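Local atomic coordinates of diaminopimelate decarboxylase (PDB entry 2P3E), a protein that probably catalyses the pyridoxal-phosphate-dependent decarboxylation of meso-diaminopimelate to L-lysine, which completes lysine biosynthesis. Residues 23-26 / 27-30; 97-101 / 102-106; 117-121 / 122-126; 217-220 / 221-225. All blocks are in the same frame, centred on the assembly; numbering follows the deposited sequence.

Contact 1: 23-26 / 27-30; sequences VSLK and ELAQ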
ATOM      1  N   VAL B  23      25.064  17.653  -0.752  1.00 20.53           N
ATOM      2  CA  VAL B  23      25.371  16.294  -0.308  1.00 19.66           C
ATOM      3  C   VAL B  23      25.197  15.315  -1.472  1.00 19.37           C
ATOM      4  O   VAL B  23      24.164  15.305  -2.142  1.00 19.00           O
ATOM      5  CB  VAL B  23      24.513  15.843   0.917  1.00 20.30           C
ATOM      6  CG1 VAL B  23      24.919  14.438   1.378  1.00 19.39           C
ATOM      7  CG2 VAL B  23      24.651  16.823   2.070  1.00 19.15           C
ATOM      8  N   SER B  24      26.225  14.506  -1.708  1.00 18.58           N
ATOM      9  CA  SER B  24      26.248  13.557  -2.818  1.00 18.58           C
ATOM     10  C   SER B  24      25.219  12.455  -2.546  1.00 17.84           C
ATOM     11  O   SER B  24      25.225  11.861  -1.479  1.00 16.90           O
ATOM     12  CB  SER B  24      27.648  12.940  -2.919  1.00 18.19           C
ATOM     13  OG  SER B  24      27.626  11.736  -3.636  1.00 21.12           O
ATOM     14  N   LEU B  25      24.349  12.190  -3.517  1.00 18.15           N
ATOM     15  CA  LEU B  25      23.406  11.081  -3.414  1.00 18.21           C
ATOM     16  C   LEU B  25      24.092   9.728  -3.421  1.00 18.20           C
ATOM     17  O   LEU B  25      23.637   8.796  -2.770  1.00 17.64           O
ATOM     18  CB  LEU B  25      22.334  11.165  -4.515  1.00 17.83           C
ATOM     19  CG  LEU B  25      21.365  12.297  -4.117  1.00 19.32           C
ATOM     20  CD1 LEU B  25      20.546  12.676  -5.269  1.00 21.64           C
ATOM     21  CD2 LEU B  25      20.472  11.936  -2.896  1.00 16.79           C
ATOM     22  N   LYS B  26      25.197   9.614  -4.154  1.00 19.00           N
ATOM     23  CA  LYS B  26      25.958   8.362  -4.124  1.00 19.17           C
ATOM     24  C   LYS B  26      26.529   8.065  -2.732  1.00 18.52           C
ATOM     25  O   LYS B  26      26.446   6.932  -2.255  1.00 17.34           O
ATOM     26  CB  LYS B  26      27.052   8.337  -5.197  1.00 20.51           C
ATOM     27  CG  LYS B  26      27.814   7.018  -5.238  1.00 22.29           C
ATOM     28  CD  LYS B  26      28.710   6.948  -6.468  1.00 28.74           C
ATOM     29  CE  LYS B  26      29.359   5.586  -6.585  1.00 32.81           C
ATOM     30  NZ  LYS B  26      30.451   5.604  -7.625  1.00 35.95           N
ATOM     31  N   GLU B  27      27.092   9.075  -2.071  1.00 18.27           N
ATOM     32  CA  GLU B  27      27.559   8.877  -0.702  1.00 18.88           C
ATOM     33  C   GLU B  27      26.427   8.495   0.258  1.00 17.76           C
ATOM     34  O   GLU B  27      26.587   7.605   1.082  1.00 17.34           O
ATOM     35  CB  GLU B  27      28.306  10.096  -0.159  1.00 19.15           C
ATOM     36  CG  GLU B  27      29.086   9.786   1.161  1.00 23.05           C
ATOM     37  CD  GLU B  27      30.249   8.766   0.981  1.00 28.73           C
ATOM     38  OE1 GLU B  27      31.045   8.873   0.012  1.00 31.12           O
ATOM     39  OE2 GLU B  27      30.368   7.848   1.817  1.00 32.48           O
ATOM     40  N   LEU B  28      25.294   9.184   0.154  1.00 16.95           N
ATOM     41  CA  LEU B  28      24.142   8.842   0.990  1.00 16.90           C
ATOM     42  C   LEU B  28      23.690   7.396   0.771  1.00 16.57           C
ATOM     43  O   LEU B  28      23.410   6.688   1.732  1.00 16.05           O
ATOM     44  CB  LEU B  28      22.969   9.811   0.750  1.00 16.47           C
ATOM     45  CG  LEU B  28      23.174  11.225   1.296  1.00 16.39           C
ATOM     46  CD1 LEU B  28      22.078  12.104   0.762  1.00 17.05           C
ATOM     47  CD2 LEU B  28      23.181  11.230   2.830  1.00 15.69           C
ATOM     48  N   ALA B  29      23.631   6.977  -0.494  1.00 16.18           N
ATOM     49  CA  ALA B  29      23.272   5.609  -0.858  1.00 16.42           C
ATOM     50  C   ALA B  29      24.257   4.561  -0.314  1.00 16.95           C
ATOM     51  O   ALA B  29      23.843   3.540   0.233  1.00 16.70           O
ATOM     52  CB  ALA B  29      23.154   5.496  -2.362  1.00 15.93           C
ATOM     53  N   GLN B  30      25.555   4.833  -0.441  1.00 17.43           N
ATOM     54  CA  GLN B  30      26.599   3.953   0.097  1.00 18.09           C
ATOM     55  C   GLN B  30      26.609   3.949   1.620  1.00 18.13           C
ATOM     56  O   GLN B  30      26.860   2.919   2.240  1.00 18.37           O
ATOM     57  CB  GLN B  30      27.987   4.367  -0.432  1.00 18.63           C
ATOM     58  CG  GLN B  30      28.172   4.201  -1.932  1.00 18.37           C
ATOM     59  CD  GLN B  30      29.498   4.813  -2.432  1.00 20.61           C
ATOM     60  OE1 GLN B  30      30.075   5.712  -1.804  1.00 21.42           O
ATOM     61  NE2 GLN B  30      29.972   4.328  -3.561  1.00 22.27           N
TER
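Ala-29 N donates to Leu-25 O at 2.9 Å, and Gln-30 N reaches Lys-26 O at the same 2.9 Å; both bonds are nearly straight and have the i to i+4 spacing of an alpha-helix. One step earlier, Leu-28 N takes up Ser-24 O. Glu-27 N is claimed by a side chain instead: it donates to Ser-24 OG at 3.1 Å with an N-H...O angle of 172°. The chi1 of Ser-24, 160°, sends OG away from its own N and over the opening turn, where it caps that amide. Among the apolar groups, Val-23 CG1 lies 3.7 Å from Leu-28 CG, the two side chains meeting at about a right angle, while Leu-25 CD2 approaches Leu-28 CD1 at 4.0 Å. On the outer side the extended Lys-26 chain passes Gln-30, with CE 3.3 Å from NE2; its NZ goes on to a salt bridge with Glu-332. Leu-25 and Ala-29 rest on Ile-292 of strand 289-301, so the helix packs on the mixed beta-sheet. Ser-24 as N-cap and the contact of Val-23 with Leu-28, the fourth residue of the helix, as hydrophobic staple are characteristic of a helix start, here directly after a strand.

Contact 2: 97-101 / 102-106; sequences AGIPP and ERIVY
Pro-100 and Arg-103 close the first of two overlapping reverse turns that lead from helix 88-96 into strand 104-106, a helix-to-strand connection of the alpha/beta barrel. Two backbone bonds, both of i to i+3 spacing, define the turns. Arg-103 N donates to Pro-100 O at 2.8 Å, and Ile-104 N to Pro-101 O at 3.1 Å. Pro-101 and Glu-102 both have phi near -60° and psi near -20°, as in a turn of 3-10 helix. Apolar contact follows the same course on the buried side: Ile-99 CG2 meets Ile-104 CG1 at 3.8 Å, and Ile-104 CD1 packs 3.7 Å from Pro-101 CA. Ile-99 also touches Ala-83 of strand 82-85, and Ile-104 touches Ile-85 there, which ties the turn to the neighbouring strand. On the outer side Glu-102 bends at chi2 (83°) and folds its carboxylate back along the prolines, bringing OE1 to 3.4 Å from Pro-100 CB. The last contact is van der Waals packing of the Pro-100 ring on the Arg-103 guanidinium. Arg-103 NH2 is bonded to Ala-81 O, and the guanidinium lies flat against Pro-100, whose CD sits over the centre of one face, 3.6 Å from CZ.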
ATOM      1  N   ALA B  97       4.641  16.721  17.255  1.00 24.60           N
ATOM      2  CA  ALA B  97       5.504  17.653  16.539  1.00 24.10           C
ATOM      3  C   ALA B  97       5.396  19.102  17.033  1.00 23.01           C
ATOM      4  O   ALA B  97       6.035  19.997  16.476  1.00 23.74           O
ATOM      5  CB  ALA B  97       5.239  17.567  15.027  1.00 23.70           C
ATOM      6  N   GLY B  98       4.601  19.334  18.070  1.00 22.25           N
ATOM      7  CA  GLY B  98       4.502  20.665  18.667  1.00 21.69           C
ATOM      8  C   GLY B  98       3.468  21.586  18.037  1.00 21.93           C
ATOM      9  O   GLY B  98       3.389  22.767  18.394  1.00 21.79           O
ATOM     10  N   ILE B  99       2.664  21.064  17.106  1.00 20.41           N
ATOM     11  CA  ILE B  99       1.585  21.869  16.520  1.00 20.24           C
ATOM     12  C   ILE B  99       0.407  21.975  17.498  1.00 20.37           C
ATOM     13  O   ILE B  99      -0.174  20.963  17.863  1.00 20.41           O
ATOM     14  CB  ILE B  99       1.155  21.316  15.129  1.00 19.44           C
ATOM     15  CG1 ILE B  99       2.355  21.403  14.161  1.00 19.07           C
ATOM     16  CG2 ILE B  99      -0.075  22.079  14.588  1.00 19.29           C
ATOM     17  CD1 ILE B  99       2.133  20.869  12.768  1.00 19.90           C
ATOM     18  N   PRO B 100       0.087  23.204  17.954  1.00 21.46           N
ATOM     19  CA  PRO B 100      -1.032  23.403  18.877  1.00 22.05           C
ATOM     20  C   PRO B 100      -2.410  23.147  18.226  1.00 22.72           C
ATOM     21  O   PRO B 100      -2.606  23.483  17.050  1.00 21.77           O
ATOM     22  CB  PRO B 100      -0.901  24.873  19.270  1.00 22.51           C
ATOM     23  CG  PRO B 100      -0.174  25.519  18.160  1.00 22.00           C
ATOM     24  CD  PRO B 100       0.766  24.474  17.630  1.00 21.16           C
ATOM     25  N   PRO B 101      -3.345  22.529  18.979  1.00 23.02           N
ATOM     26  CA  PRO B 101      -4.711  22.254  18.494  1.00 22.99           C
ATOM     27  C   PRO B 101      -5.441  23.480  17.958  1.00 22.29           C
ATOM     28  O   PRO B 101      -6.323  23.339  17.128  1.00 21.44           O
ATOM     29  CB  PRO B 101      -5.429  21.700  19.735  1.00 22.76           C
ATOM     30  CG  PRO B 101      -4.547  22.034  20.882  1.00 24.26           C
ATOM     31  CD  PRO B 101      -3.162  22.007  20.344  1.00 23.97           C
ATOM     32  N   GLU B 102      -5.072  24.668  18.433  1.00 22.06           N
ATOM     33  CA  GLU B 102      -5.589  25.922  17.878  1.00 22.03           C
ATOM     34  C   GLU B 102      -5.222  26.134  16.396  1.00 20.56           C
ATOM     35  O   GLU B 102      -5.807  26.988  15.722  1.00 20.29           O
ATOM     36  CB  GLU B 102      -5.142  27.113  18.738  1.00 23.27           C
ATOM     37  CG  GLU B 102      -5.689  27.087  20.186  1.00 26.25           C
ATOM     38  CD  GLU B 102      -4.877  26.233  21.143  0.60 29.33           C
ATOM     39  OE1 GLU B 102      -3.868  25.648  20.717  1.00 30.64           O
ATOM     40  OE2 GLU B 102      -5.249  26.145  22.337  1.00 33.00           O
ATOM     41  N   ARG B 103      -4.252  25.368  15.886  1.00 19.10           N
ATOM     42  CA  ARG B 103      -3.903  25.422  14.459  1.00 17.35           C
ATOM     43  C   ARG B 103      -4.216  24.087  13.742  1.00 16.74           C
ATOM     44  O   ARG B 103      -3.718  23.829  12.655  1.00 15.00           O
ATOM     45  CB  ARG B 103      -2.437  25.788  14.277  1.00 17.88           C
ATOM     46  CG  ARG B 103      -2.005  27.125  14.947  1.00 19.14           C
ATOM     47  CD  ARG B 103      -0.738  27.717  14.312  1.00 20.56           C
ATOM     48  NE  ARG B 103       0.363  26.745  14.202  1.00 21.93           N
ATOM     49  CZ  ARG B 103       1.508  26.772  14.899  0.50 23.02           C
ATOM     50  NH1 ARG B 103       1.743  27.746  15.788  1.00 24.92           N
ATOM     51  NH2 ARG B 103       2.437  25.828  14.691  1.00 19.32           N
ATOM     52  N   ILE B 104      -5.059  23.254  14.348  1.00 16.37           N
ATOM     53  CA  ILE B 104      -5.389  21.944  13.775  1.00 15.55           C
ATOM     54  C   ILE B 104      -6.836  21.896  13.286  1.00 16.00           C
ATOM     55  O   ILE B 104      -7.766  22.261  14.032  1.00 15.70           O
ATOM     56  CB  ILE B 104      -5.117  20.805  14.796  1.00 16.19           C
ATOM     57  CG1 ILE B 104      -3.630  20.793  15.176  1.00 15.32           C
ATOM     58  CG2 ILE B 104      -5.659  19.425  14.287  1.00 13.76           C
ATOM     59  CD1 ILE B 104      -3.244  19.700  16.178  1.00 18.71           C
ATOM     60  N   VAL B 105      -7.015  21.466  12.028  1.00 15.47           N
ATOM     61  CA  VAL B 105      -8.342  21.247  11.456  1.00 15.34           C
ATOM     62  C   VAL B 105      -8.489  19.769  11.037  1.00 15.97           C
ATOM     63  O   VAL B 105      -7.530  19.151  10.581  1.00 14.94           O
ATOM     64  CB  VAL B 105      -8.644  22.204  10.262  1.00 15.83           C
ATOM     65  CG1 VAL B 105      -8.646  23.681  10.726  1.00 15.23           C
ATOM     66  CG2 VAL B 105      -7.633  22.005   9.115  1.00 14.05           C
ATOM     67  N   TYR B 106      -9.689  19.221  11.186  1.00 15.92           N
ATOM     68  CA  TYR B 106      -9.873  17.783  11.046  1.00 17.72           C
ATOM     69  C   TYR B 106     -10.891  17.508   9.943  1.00 17.99           C
ATOM     70  O   TYR B 106     -12.081  17.799  10.111  1.00 18.90           O
ATOM     71  CB  TYR B 106     -10.325  17.184  12.391  1.00 18.05           C
ATOM     72  CG  TYR B 106     -10.341  15.642  12.548  1.00 19.19           C
ATOM     73  CD1 TYR B 106     -10.470  15.069  13.818  1.00 21.07           C
ATOM     74  CD2 TYR B 106     -10.214  14.781  11.464  1.00 18.78           C
ATOM     75  CE1 TYR B 106     -10.496  13.678  13.999  1.00 22.24           C
ATOM     76  CE2 TYR B 106     -10.241  13.383  11.640  1.00 19.97           C
ATOM     77  CZ  TYR B 106     -10.380  12.845  12.910  1.00 21.63           C
ATOM     78  OH  TYR B 106     -10.400  11.460  13.102  1.00 21.89           O
TER

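Contact 3: 117-121 / 122-126; sequences TDAVD and SEILM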
ATOM      1  N   THR B 117     -13.665  11.851  19.974  1.00 23.39           N
ATOM      2  CA  THR B 117     -13.522  12.183  21.402  1.00 23.52           C
ATOM      3  C   THR B 117     -12.186  12.861  21.685  1.00 22.59           C
ATOM      4  O   THR B 117     -12.137  13.896  22.358  1.00 22.42           O
ATOM      5  CB  THR B 117     -13.712  10.943  22.331  1.00 24.02           C
ATOM      6  OG1 THR B 117     -14.946  10.302  22.019  1.00 24.67           O
ATOM      7  CG2 THR B 117     -13.768  11.362  23.812  1.00 24.35           C
ATOM      8  N   ASP B 118     -11.108  12.289  21.149  1.00 21.91           N
ATOM      9  CA  ASP B 118      -9.769  12.842  21.320  1.00 20.79           C
ATOM     10  C   ASP B 118      -9.636  14.254  20.745  1.00 19.83           C
ATOM     11  O   ASP B 118      -9.019  15.129  21.362  1.00 19.09           O
ATOM     12  CB  ASP B 118      -8.731  11.911  20.693  1.00 21.17           C
ATOM     13  CG  ASP B 118      -8.527  10.633  21.501  0.60 23.87           C
ATOM     14  OD1 ASP B 118      -9.116  10.486  22.600  0.80 25.90           O
ATOM     15  OD2 ASP B 118      -7.769   9.766  21.030  1.00 28.67           O
ATOM     16  N   ALA B 119     -10.205  14.473  19.561  1.00 18.73           N
ATOM     17  CA  ALA B 119     -10.100  15.775  18.910  1.00 18.75           C
ATOM     18  C   ALA B 119     -10.942  16.835  19.637  1.00 18.11           C
ATOM     19  O   ALA B 119     -10.515  17.960  19.797  1.00 18.49           O
ATOM     20  CB  ALA B 119     -10.496  15.677  17.434  1.00 17.54           C
ATOM     21  N   VAL B 120     -12.144  16.467  20.059  1.00 18.97           N
ATOM     22  CA  VAL B 120     -13.004  17.401  20.814  1.00 19.63           C
ATOM     23  C   VAL B 120     -12.285  17.773  22.105  1.00 19.66           C
ATOM     24  O   VAL B 120     -12.130  18.949  22.419  1.00 19.84           O
ATOM     25  CB  VAL B 120     -14.412  16.810  21.077  1.00 19.01           C
ATOM     26  CG1 VAL B 120     -15.193  17.651  22.091  1.00 19.81           C
ATOM     27  CG2 VAL B 120     -15.187  16.721  19.770  1.00 19.11           C
ATOM     28  N   ASP B 121     -11.816  16.755  22.822  1.00 20.44           N
ATOM     29  CA  ASP B 121     -11.021  16.950  24.040  1.00 20.75           C
ATOM     30  C   ASP B 121      -9.778  17.817  23.838  1.00 20.68           C
ATOM     31  O   ASP B 121      -9.428  18.630  24.713  1.00 20.02           O
ATOM     32  CB  ASP B 121     -10.626  15.593  24.625  1.00 21.77           C
ATOM     33  CG  ASP B 121     -10.556  15.623  26.127  0.90 24.30           C
ATOM     34  OD1 ASP B 121      -9.448  15.844  26.649  1.00 29.14           O
ATOM     35  OD2 ASP B 121     -11.607  15.457  26.782  0.30 26.54           O
ATOM     36  N   SER B 122      -9.121  17.663  22.680  1.00 19.62           N
ATOM     37  CA  SER B 122      -7.952  18.450  22.356  1.00 19.68           C
ATOM     38  C   SER B 122      -8.306  19.900  22.012  1.00 19.49           C
ATOM     39  O   SER B 122      -7.411  20.718  21.867  1.00 19.38           O
ATOM     40  CB  SER B 122      -7.164  17.817  21.200  1.00 19.82           C
ATOM     41  OG  SER B 122      -6.674  16.531  21.569  1.00 21.23           O
ATOM     42  N   GLU B 123      -9.602  20.203  21.888  1.00 18.88           N
ATOM     43  CA  GLU B 123     -10.058  21.553  21.508  1.00 19.38           C
ATOM     44  C   GLU B 123      -9.424  22.042  20.183  1.00 18.31           C
ATOM     45  O   GLU B 123      -8.860  23.135  20.108  1.00 17.64           O
ATOM     46  CB  GLU B 123      -9.814  22.553  22.656  1.00 19.49           C
ATOM     47  CG  GLU B 123     -10.608  22.246  23.926  1.00 22.95           C
ATOM     48  CD  GLU B 123     -12.075  22.734  23.889  1.00 29.06           C
ATOM     49  OE1 GLU B 123     -12.568  23.242  22.849  1.00 30.16           O
ATOM     50  OE2 GLU B 123     -12.749  22.615  24.927  1.00 31.08           O
ATOM     51  N   ILE B 124      -9.516  21.219  19.139  1.00 17.54           N
ATOM     52  CA  ILE B 124      -8.931  21.589  17.838  1.00 16.93           C
ATOM     53  C   ILE B 124      -9.691  22.799  17.283  1.00 16.83           C
ATOM     54  O   ILE B 124     -10.798  23.091  17.752  1.00 17.14           O
ATOM     55  CB  ILE B 124      -8.926  20.408  16.829  1.00 17.22           C
ATOM     56  CG1 ILE B 124     -10.355  19.941  16.529  1.00 17.74           C
ATOM     57  CG2 ILE B 124      -8.034  19.264  17.345  1.00 15.11           C
ATOM     58  CD1 ILE B 124     -10.482  19.119  15.254  1.00 18.42           C
ATOM     59  N   LEU B 125      -9.101  23.493  16.310  1.00 16.27           N
ATOM     60  CA  LEU B 125      -9.678  24.722  15.762  1.00 15.75           C
ATOM     61  C   LEU B 125     -11.070  24.477  15.178  1.00 16.18           C
ATOM     62  O   LEU B 125     -12.032  25.198  15.494  1.00 14.88           O
ATOM     63  CB  LEU B 125      -8.739  25.345  14.717  1.00 15.52           C
ATOM     64  CG  LEU B 125      -9.156  26.686  14.103  1.00 17.41           C
ATOM     65  CD1 LEU B 125      -9.306  27.806  15.178  1.00 16.83           C
ATOM     66  CD2 LEU B 125      -8.155  27.108  13.036  1.00 15.65           C
ATOM     67  N   MET B 126     -11.181  23.427  14.365  1.00 15.62           N
ATOM     68  CA  MET B 126     -12.372  23.208  13.585  1.00 15.87           C
ATOM     69  C   MET B 126     -12.455  21.780  13.041  1.00 15.88           C
ATOM     70  O   MET B 126     -11.469  21.252  12.528  1.00 14.52           O
ATOM     71  CB  MET B 126     -12.340  24.196  12.419  1.00 16.69           C
ATOM     72  CG  MET B 126     -13.586  24.333  11.605  1.00 16.15           C
ATOM     73  SD  MET B 126     -13.435  25.851  10.657  1.00 17.08           S
ATOM     74  CE  MET B 126     -12.464  25.386   9.211  1.00 16.55           C
TER
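Glu-123, with positive phi (55°), breaks the helical run of 113-121, and the chain turns back on Val-120 and Ala-119 in a Schellman motif. Two backbone bonds give the evidence: Glu-123 N donates to Val-120 O at 2.9 Å, and Ile-124 N reaches Ala-119 O in a weak bond of 3.5 Å. The motif ends the helix and starts the approach to strand 126-129 of the alpha/beta barrel.

Among the side chains, Ser-122 engages the helix with two donors. Its chi1 of -63° folds OG back over the last turn, so that both OG, at 2.7 Å, and the backbone N of Ser-122, at 2.9 Å, donate to Asp-118 O. The two donors come from opposite faces of that carbonyl's plane, which leaves the oxygen gripped twice by one residue. Lys-95 NZ adds a further bond to Ser-122 OG and so links the turn to helix 88-96. OE1 of Glu-123 forms a salt bridge with Arg-150, whose NH2 also binds Ile-124 O.

The apolar part belongs to Ile-124, which is buried and touches Tyr-106 and Ile-104 of strand 104-106. Its CG1 stands between its own N and carbonyl carbon (chi1 62°), an arrangement that carries the delta methyl under the helix end. Ile-124 CG2 lies 3.7 Å from Ala-119 O, and Ile-124 CD1 meets the methyl of Ala-119, 4.1 Å from CB.

Contact 4: 217-220 / 221-225; sequences EAVE and KVVSL
The flat carboxylate of Glu-217 meets Lys-221 through one oxygen: OE2 comes within 3.7 Å of Lys-221 CE. The two side chains lie side by side and point the same way, one helical turn apart, on helix 214-231 of the beta-alpha-beta unit that joins strands 196-202 and 238-240 in the barrel. Lys-221 NZ remains 4.2 Å from Glu-217 OE2, beyond a salt bridge, so any attraction here is probably a longer-range electrostatic one. The other carboxylate, that of Glu-220, is turned to a partner on the preceding turn, with OE2 in a salt bridge to Arg-216.

The chi1 of Lys-221 (-57°) sets CG beside its own backbone N and only 3.1 Å from Glu-217 O; the bend at chi2 (-69°) then lays CD and CE alongside Glu-217. Backbone bonds of i to i+4 spacing run through the whole region; Val-223 N to Val-219 O, at 2.8 Å, is the shortest of those joining the two segments.

The buried side is apolar. Val-219 CG1 and Val-223 CG2 are 4.1 Å apart, and Val-219 leans on Leu-265, Leu-268 and Leu-269 of helix 258-269. Val-222 meets the strands instead, touching Ile-201 and Val-155; helix 214-231 thus packs against both a neighbouring helix and the sheet.

On the solvent side one carbonyl has two donors. Ser-224 N approaches Glu-220 O almost straight (169°), while the hydroxyl of Ser-224 folds back and donates from above the carbonyl plane, OG lying 3.0 Å from Glu-220 O.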
ATOM      1  N   GLU B 217     -14.042  30.172  -9.470  1.00 20.94           N
ATOM      2  CA  GLU B 217     -15.471  29.849  -9.366  1.00 21.75           C
ATOM      3  C   GLU B 217     -15.773  29.156  -8.049  1.00 21.21           C
ATOM      4  O   GLU B 217     -16.777  29.456  -7.404  1.00 20.65           O
ATOM      5  CB  GLU B 217     -15.965  28.973 -10.538  1.00 22.30           C
ATOM      6  CG  GLU B 217     -17.491  28.664 -10.467  1.00 25.15           C
ATOM      7  CD  GLU B 217     -18.004  27.791 -11.616  1.00 27.34           C
ATOM      8  OE1 GLU B 217     -17.197  27.304 -12.437  1.00 27.07           O
ATOM      9  OE2 GLU B 217     -19.245  27.591 -11.687  1.00 31.61           O
ATOM     10  N   ALA B 218     -14.889  28.236  -7.665  1.00 20.47           N
ATOM     11  CA  ALA B 218     -15.032  27.482  -6.417  1.00 20.76           C
ATOM     12  C   ALA B 218     -15.110  28.412  -5.225  1.00 20.23           C
ATOM     13  O   ALA B 218     -16.063  28.352  -4.441  1.00 20.38           O
ATOM     14  CB  ALA B 218     -13.865  26.483  -6.254  1.00 20.55           C
ATOM     15  N   VAL B 219     -14.100  29.269  -5.088  1.00 19.76           N
ATOM     16  CA  VAL B 219     -14.042  30.233  -3.991  1.00 19.52           C
ATOM     17  C   VAL B 219     -15.182  31.271  -4.086  1.00 19.52           C
ATOM     18  O   VAL B 219     -15.700  31.713  -3.064  1.00 19.35           O
ATOM     19  CB  VAL B 219     -12.621  30.900  -3.883  1.00 19.56           C
ATOM     20  CG1 VAL B 219     -12.584  31.991  -2.826  1.00 19.09           C
ATOM     21  CG2 VAL B 219     -11.548  29.826  -3.576  1.00 18.91           C
ATOM     22  N   GLU B 220     -15.577  31.627  -5.306  1.00 19.45           N
ATOM     23  CA  GLU B 220     -16.725  32.523  -5.512  1.00 20.79           C
ATOM     24  C   GLU B 220     -17.978  31.942  -4.868  1.00 20.08           C
ATOM     25  O   GLU B 220     -18.684  32.634  -4.143  1.00 20.33           O
ATOM     26  CB  GLU B 220     -16.950  32.781  -7.000  1.00 21.05           C
ATOM     27  CG  GLU B 220     -18.081  33.730  -7.308  1.00 26.24           C
ATOM     28  CD  GLU B 220     -18.532  33.607  -8.751  1.00 32.62           C
ATOM     29  OE1 GLU B 220     -19.026  32.511  -9.127  1.00 36.59           O
ATOM     30  OE2 GLU B 220     -18.392  34.592  -9.514  1.00 33.66           O
ATOM     31  N   LYS B 221     -18.218  30.656  -5.095  1.00 20.44           N
ATOM     32  CA  LYS B 221     -19.358  29.965  -4.476  1.00 20.98           C
ATOM     33  C   LYS B 221     -19.291  30.002  -2.955  1.00 20.33           C
ATOM     34  O   LYS B 221     -20.304  30.207  -2.289  1.00 20.70           O
ATOM     35  CB  LYS B 221     -19.437  28.503  -4.949  1.00 21.20           C
ATOM     36  CG  LYS B 221     -19.536  28.295  -6.454  1.00 24.27           C
ATOM     37  CD  LYS B 221     -20.858  28.747  -7.021  1.00 29.33           C
ATOM     38  CE  LYS B 221     -20.961  28.376  -8.509  1.00 30.99           C
ATOM     39  NZ  LYS B 221     -22.285  28.832  -9.036  1.00 33.31           N
ATOM     40  N   VAL B 222     -18.098  29.776  -2.406  1.00 19.76           N
ATOM     41  CA  VAL B 222     -17.903  29.822  -0.960  1.00 19.76           C
ATOM     42  C   VAL B 222     -18.121  31.229  -0.402  1.00 19.40           C
ATOM     43  O   VAL B 222     -18.726  31.388   0.670  1.00 18.83           O
ATOM     44  CB  VAL B 222     -16.517  29.265  -0.544  1.00 19.81           C
ATOM     45  CG1 VAL B 222     -16.207  29.619   0.910  1.00 21.33           C
ATOM     46  CG2 VAL B 222     -16.497  27.741  -0.728  1.00 21.05           C
ATOM     47  N   VAL B 223     -17.640  32.236  -1.138  1.00 19.38           N
ATOM     48  CA  VAL B 223     -17.801  33.644  -0.739  1.00 19.70           C
ATOM     49  C   VAL B 223     -19.291  34.010  -0.723  1.00 19.45           C
ATOM     50  O   VAL B 223     -19.769  34.658   0.214  1.00 19.52           O
ATOM     51  CB  VAL B 223     -17.006  34.613  -1.668  1.00 19.73           C
ATOM     52  CG1 VAL B 223     -17.445  36.090  -1.462  1.00 19.47           C
ATOM     53  CG2 VAL B 223     -15.515  34.474  -1.417  1.00 20.59           C
ATOM     54  N   SER B 224     -20.013  33.591  -1.756  1.00 19.69           N
ATOM     55  CA  SER B 224     -21.475  33.764  -1.792  1.00 20.12           C
ATOM     56  C   SER B 224     -22.186  33.057  -0.636  1.00 19.60           C
ATOM     57  O   SER B 224     -23.101  33.632  -0.036  1.00 18.47           O
ATOM     58  CB  SER B 224     -22.051  33.288  -3.122  1.00 20.30           C
ATOM     59  OG  SER B 224     -21.393  33.987  -4.178  1.00 24.47           O
ATOM     60  N   LEU B 225     -21.787  31.816  -0.337  1.00 18.83           N
ATOM     61  CA  LEU B 225     -22.348  31.121   0.828  1.00 18.85           C
ATOM     62  C   LEU B 225     -22.040  31.886   2.115  1.00 18.99           C
ATOM     63  O   LEU B 225     -22.903  32.020   2.985  1.00 19.28           O
ATOM     64  CB  LEU B 225     -21.828  29.674   0.953  1.00 18.79           C
ATOM     65  CG  LEU B 225     -22.403  28.842   2.124  1.00 19.07           C
ATOM     66  CD1 LEU B 225     -23.939  28.702   2.062  1.00 18.02           C
ATOM     67  CD2 LEU B 225     -21.758  27.458   2.144  1.00 20.25           C
TER

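Contacts 2, 3 and 4 all belong to the pyridoxal-binding barrel, whereas contact 1 lies on the mixed-sheet part of the chain, its centre about 43 Å from that of contact 3. Contacts 2 and 3 touch: Ile-104 O and Leu-125 N, 2.9 Å apart, probably join strand 104-106 to the residue leading into strand 126-129. Both are helix-to-strand connections that include a Schellman helix end, contact 2 going on through a Pro-Pro turn, while contact 1 begins a helix and contact 4 occupies the body of one. The chemistry follows: side-chain capping at the start, a twice-gripped carbonyl in contacts 3 and 4, proline against guanidinium in contact 2. Each contact combines buried aliphatic residues with an exposed polar flank.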